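Local coordinates for regulatory protein RecX (Lactobacillus reuteri, PDB 3D5L) that probably modulates the activity of the recombinase RecA, as a member of the RecX family, at residues Q59-Y70 / K84-F94. Sequence-based numbering, arbitrary orientation.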
loop_
_atom_site.group_PDB
_atom_site.type_symbol
_atom_site.label_atom_id
_atom_site.label_comp_id
_atom_site.label_asym_id
_atom_site.label_seq_id
_atom_site.Cartn_x
_atom_site.Cartn_y
_atom_site.Cartn_z
ATOM N N GLN A 59 -21.109 2.468 8.119
ATOM C CA GLN A 59 -19.905 2.173 8.890
ATOM C C GLN A 59 -18.800 1.820 7.907
ATOM O O GLN A 59 -17.634 2.130 8.136
ATOM C CB GLN A 59 -20.110 0.977 9.824
ATOM C CG GLN A 59 -21.284 1.087 10.798
ATOM C CD GLN A 59 -21.546 -0.230 11.535
ATOM O OE1 GLN A 59 -22.594 -0.404 12.167
ATOM N NE2 GLN A 59 -20.592 -1.161 11.454
ATOM N N GLN A 60 -19.170 1.158 6.815
ATOM C CA GLN A 60 -18.189 0.763 5.811
ATOM C C GLN A 60 -17.769 1.982 5.003
ATOM O O GLN A 60 -16.585 2.182 4.764
ATOM C CB GLN A 60 -18.756 -0.312 4.878
ATOM C CG GLN A 60 -17.707 -0.897 3.926
ATOM C CD GLN A 60 -18.248 -2.015 3.049
ATOM O OE1 GLN A 60 -18.827 -2.988 3.541
ATOM N NE2 GLN A 60 -18.058 -1.882 1.743
ATOM N N ALA A 61 -18.742 2.801 4.612
ATOM C CA ALA A 61 -18.468 4.008 3.834
ATOM C C ALA A 61 -17.512 4.925 4.592
ATOM O O ALA A 61 -16.669 5.586 3.990
ATOM C CB ALA A 61 -19.774 4.746 3.515
ATOM N N LYS A 62 -17.641 4.953 5.917
ATOM C CA LYS A 62 -16.770 5.777 6.754
ATOM C C LYS A 62 -15.325 5.269 6.754
ATOM O O LYS A 62 -14.385 6.063 6.766
ATOM C CB LYS A 62 -17.286 5.799 8.192
ATOM C CG LYS A 62 -18.686 6.357 8.327
ATOM C CD LYS A 62 -18.680 7.837 8.597
ATOM C CE LYS A 62 -18.623 8.080 10.084
ATOM N NZ LYS A 62 -19.733 7.333 10.725
ATOM N N ALA A 63 -15.141 3.951 6.739
ATOM C CA ALA A 63 -13.785 3.393 6.751
ATOM C C ALA A 63 -13.161 3.673 5.389
ATOM O O ALA A 63 -11.965 3.932 5.264
ATOM C CB ALA A 63 -13.827 1.887 7.028
ATOM N N TYR A 64 -13.999 3.635 4.368
ATOM C CA TYR A 64 -13.543 3.904 3.027
ATOM C C TYR A 64 -13.019 5.337 2.960
ATOM O O TYR A 64 -11.935 5.577 2.429
ATOM C CB TYR A 64 -14.694 3.718 2.040
ATOM C CG TYR A 64 -14.278 3.967 0.614
ATOM C CD1 TYR A 64 -13.452 3.058 -0.060
ATOM C CD2 TYR A 64 -14.684 5.118 -0.056
ATOM C CE1 TYR A 64 -13.039 3.292 -1.374
ATOM C CE2 TYR A 64 -14.277 5.362 -1.368
ATOM C CZ TYR A 64 -13.458 4.440 -2.019
ATOM O OH TYR A 64 -13.097 4.659 -3.325
ATOM N N SER A 65 -13.794 6.281 3.500
ATOM C CA SER A 65 -13.411 7.699 3.513
ATOM C C SER A 65 -12.067 7.884 4.187
ATOM O O SER A 65 -11.213 8.620 3.695
ATOM C CB SER A 65 -14.442 8.536 4.276
ATOM O OG SER A 65 -15.711 8.446 3.671
ATOM N N ARG A 66 -11.883 7.232 5.331
ATOM C CA ARG A 66 -10.619 7.341 6.048
ATOM C C ARG A 66 -9.443 6.759 5.242
ATOM O O ARG A 66 -8.320 7.244 5.361
ATOM C CB ARG A 66 -10.731 6.662 7.404
ATOM C CG ARG A 66 -11.768 7.310 8.301
ATOM C CD ARG A 66 -11.499 6.987 9.754
ATOM N NE ARG A 66 -10.099 7.241 10.089
ATOM C CZ ARG A 66 -9.580 7.076 11.302
ATOM N NH1 ARG A 66 -10.351 6.662 12.301
ATOM N NH2 ARG A 66 -8.289 7.297 11.507
ATOM N N MET A 67 -9.679 5.720 4.435
ATOM C CA MET A 67 -8.588 5.191 3.626
ATOM C C MET A 67 -8.286 6.247 2.549
ATOM O O MET A 67 -7.150 6.353 2.091
ATOM C CB MET A 67 -8.949 3.844 2.972
ATOM C CG MET A 67 -9.030 2.647 3.940
ATOM S SD MET A 67 -7.563 2.497 5.047
ATOM C CE MET A 67 -7.988 3.661 6.397
ATOM N N LEU A 68 -9.299 7.032 2.161
ATOM C CA LEU A 68 -9.098 8.087 1.163
ATOM C C LEU A 68 -8.183 9.165 1.720
ATOM O O LEU A 68 -7.388 9.740 0.984
ATOM C CB LEU A 68 -10.427 8.736 0.734
ATOM C CG LEU A 68 -11.387 7.862 -0.068
ATOM C CD1 LEU A 68 -12.499 8.732 -0.655
ATOM C CD2 LEU A 68 -10.613 7.135 -1.177
ATOM N N ASP A 69 -8.310 9.450 3.014
ATOM C CA ASP A 69 -7.458 10.445 3.662
ATOM C C ASP A 69 -6.055 9.840 3.853
ATOM O O ASP A 69 -5.055 10.523 3.728
ATOM C CB ASP A 69 -8.012 10.846 5.040
ATOM C CG ASP A 69 -9.388 11.491 4.966
ATOM O OD1 ASP A 69 -9.636 12.280 4.028
ATOM O OD2 ASP A 69 -10.223 11.230 5.870
ATOM N N TYR A 70 -6.005 8.549 4.164
ATOM C CA TYR A 70 -4.753 7.836 4.379
ATOM C C TYR A 70 -3.901 7.836 3.114
ATOM O O TYR A 70 -2.680 8.014 3.153
ATOM C CB TYR A 70 -5.059 6.395 4.817
ATOM C CG TYR A 70 -3.837 5.538 5.051
ATOM C CD1 TYR A 70 -2.824 5.955 5.923
ATOM C CD2 TYR A 70 -3.685 4.308 4.400
ATOM C CE1 TYR A 70 -1.695 5.170 6.142
ATOM C CE2 TYR A 70 -2.550 3.511 4.617
ATOM C CZ TYR A 70 -1.564 3.959 5.488
ATOM O OH TYR A 70 -0.431 3.210 5.702
ATOM N N LYS A 84 -3.690 -0.996 7.683
ATOM C CA LYS A 84 -4.310 0.230 8.170
ATOM C C LYS A 84 -5.756 0.013 8.615
ATOM O O LYS A 84 -6.193 0.573 9.610
ATOM C CB LYS A 84 -4.283 1.292 7.072
ATOM C CG LYS A 84 -3.887 2.672 7.554
ATOM C CD LYS A 84 -4.977 3.406 8.289
ATOM C CE LYS A 84 -4.399 4.703 8.867
ATOM N NZ LYS A 84 -5.383 5.564 9.563
ATOM N N LEU A 85 -6.504 -0.784 7.857
ATOM C CA LEU A 85 -7.890 -1.051 8.201
ATOM C C LEU A 85 -7.909 -1.855 9.481
ATOM O O LEU A 85 -8.778 -1.662 10.331
ATOM C CB LEU A 85 -8.581 -1.817 7.078
ATOM C CG LEU A 85 -8.873 -0.951 5.850
ATOM C CD1 LEU A 85 -9.273 -1.829 4.682
ATOM C CD2 LEU A 85 -9.961 0.068 6.194
ATOM N N LYS A 86 -6.944 -2.764 9.604
ATOM C CA LYS A 86 -6.824 -3.579 10.803
ATOM C C LYS A 86 -6.471 -2.662 11.978
ATOM O O LYS A 86 -7.020 -2.804 13.071
ATOM C CB LYS A 86 -5.736 -4.647 10.621
ATOM C CG LYS A 86 -6.122 -5.786 9.673
ATOM C CD LYS A 86 -5.069 -6.895 9.652
ATOM C CE LYS A 86 -5.678 -8.244 9.199
ATOM N NZ LYS A 86 -5.181 -8.743 7.875
ATOM N N GLU A 87 -5.571 -1.708 11.744
ATOM C CA GLU A 87 -5.160 -0.772 12.790
ATOM C C GLU A 87 -6.332 0.003 13.416
ATOM O O GLU A 87 -6.362 0.207 14.632
ATOM C CB GLU A 87 -4.118 0.216 12.241
ATOM C CG GLU A 87 -3.578 1.213 13.268
ATOM C CD GLU A 87 -2.401 2.046 12.739
ATOM O OE1 GLU A 87 -1.348 1.453 12.402
ATOM O OE2 GLU A 87 -2.527 3.298 12.669
ATOM N N ILE A 88 -7.292 0.439 12.608
ATOM C CA ILE A 88 -8.423 1.182 13.169
ATOM C C ILE A 88 -9.624 0.269 13.417
ATOM O O ILE A 88 -10.779 0.695 13.380
ATOM C CB ILE A 88 -8.845 2.377 12.263
ATOM C CG1 ILE A 88 -9.384 1.876 10.927
ATOM C CG2 ILE A 88 -7.650 3.292 12.040
ATOM C CD1 ILE A 88 -9.998 2.980 10.063
ATOM N N ASP A 89 -9.311 -0.999 13.671
ATOM C CA ASP A 89 -10.284 -2.042 13.951
ATOM C C ASP A 89 -11.520 -2.046 13.052
ATOM O O ASP A 89 -12.650 -1.877 13.510
ATOM C CB ASP A 89 -10.708 -1.968 15.417
ATOM C CG ASP A 89 -11.454 -3.211 15.864
ATOM O OD1 ASP A 89 -10.952 -4.336 15.624
ATOM O OD2 ASP A 89 -12.543 -3.059 16.457
ATOM N N THR A 90 -11.303 -2.261 11.765
ATOM C CA THR A 90 -12.405 -2.302 10.826
ATOM C C THR A 90 -12.965 -3.721 10.801
ATOM O O THR A 90 -12.206 -4.693 10.830
ATOM C CB THR A 90 -11.921 -1.915 9.416
ATOM O OG1 THR A 90 -11.363 -0.596 9.455
ATOM C CG2 THR A 90 -13.065 -1.940 8.424
ATOM N N PRO A 91 -14.304 -3.863 10.780
ATOM C CA PRO A 91 -14.869 -5.215 10.743
ATOM C C PRO A 91 -14.214 -5.979 9.588
ATOM O O PRO A 91 -14.026 -5.431 8.497
ATOM C CB PRO A 91 -16.349 -4.950 10.533
ATOM C CG PRO A 91 -16.547 -3.711 11.371
ATOM C CD PRO A 91 -15.365 -2.858 10.982
ATOM N N GLU A 92 -13.853 -7.234 9.839
ATOM C CA GLU A 92 -13.171 -8.058 8.844
ATOM C C GLU A 92 -13.966 -8.303 7.567
ATOM O O GLU A 92 -13.392 -8.635 6.524
ATOM C CB GLU A 92 -12.765 -9.389 9.480
ATOM C CG GLU A 92 -11.776 -10.202 8.662
ATOM C CD GLU A 92 -10.534 -9.405 8.262
ATOM O OE1 GLU A 92 -9.855 -8.821 9.149
ATOM O OE2 GLU A 92 -10.236 -9.379 7.048
ATOM N N GLU A 93 -15.282 -8.138 7.635
ATOM C CA GLU A 93 -16.095 -8.350 6.446
ATOM C C GLU A 93 -16.021 -7.119 5.530
ATOM O O GLU A 93 -16.479 -7.169 4.391
ATOM C CB GLU A 93 -17.559 -8.648 6.823
ATOM C CG GLU A 93 -18.251 -7.534 7.603
ATOM C CD GLU A 93 -18.247 -7.780 9.098
ATOM O OE1 GLU A 93 -17.276 -8.401 9.593
ATOM O OE2 GLU A 93 -19.211 -7.348 9.777
ATOM N N PHE A 94 -15.445 -6.022 6.027
ATOM C CA PHE A 94 -15.322 -4.800 5.220
ATOM C C PHE A 94 -14.002 -4.713 4.458
ATOM O O PHE A 94 -13.910 -3.997 3.459
ATOM C CB PHE A 94 -15.415 -3.522 6.076
ATOM C CG PHE A 94 -16.702 -3.359 6.822
ATOM C CD1 PHE A 94 -17.843 -4.053 6.446
ATOM C CD2 PHE A 94 -16.783 -2.466 7.883
ATOM C CE1 PHE A 94 -19.038 -3.861 7.109
ATOM C CE2 PHE A 94 -17.982 -2.266 8.553
ATOM C CZ PHE A 94 -19.111 -2.965 8.164
#
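Leu85 O accepts two hydrogen bonds from Thr90, whose CG2 meets Ala63 CB across the contact. Thr90 OG1 lies 2.9 Å from Leu85 O, and both donors, OG1 and N, sit on one side of the Leu85 carbonyl plane. With Asp89 N bonded to Lys86 O, this is a Schellman motif ending helix 78-87. It turns the chain toward helix 92-104 within the first three-helix domain of RecX. Residues 59-70 of helix 48-71 pack against the end of helix 78-87 and against Thr90 and Phe94, with no hydrogen bond between 59-70 and 84-94. Lys84 CG lies over the centre of the Tyr70 ring, 3.3 Å from the centroid. The bend at chi2 (-77°) then runs the chain along the same face, with Lys84 CE 3.6 Å from Tyr70 CD1. An alanine in place of Tyr70 would probably leave the aliphatic part of Lys84 without its flat support and free to turn. Tyr70 also makes a cation-pi contact with Arg76. Beside it, Met67 folds back, and its CG touches Leu85 CD2 at 3.5 Å. Ile88 lies over one face of the Arg66 guanidinium, toward its rim, with CG2 4.1 Å from Arg66 NH2. At the other end, the Phe94 ring is sandwiched: Pro91 CB packs near the rim of one face, and Gln60 covers the other. Gln60 CB stands 4.0 Å from the Phe94 centroid, 2° off the ring normal.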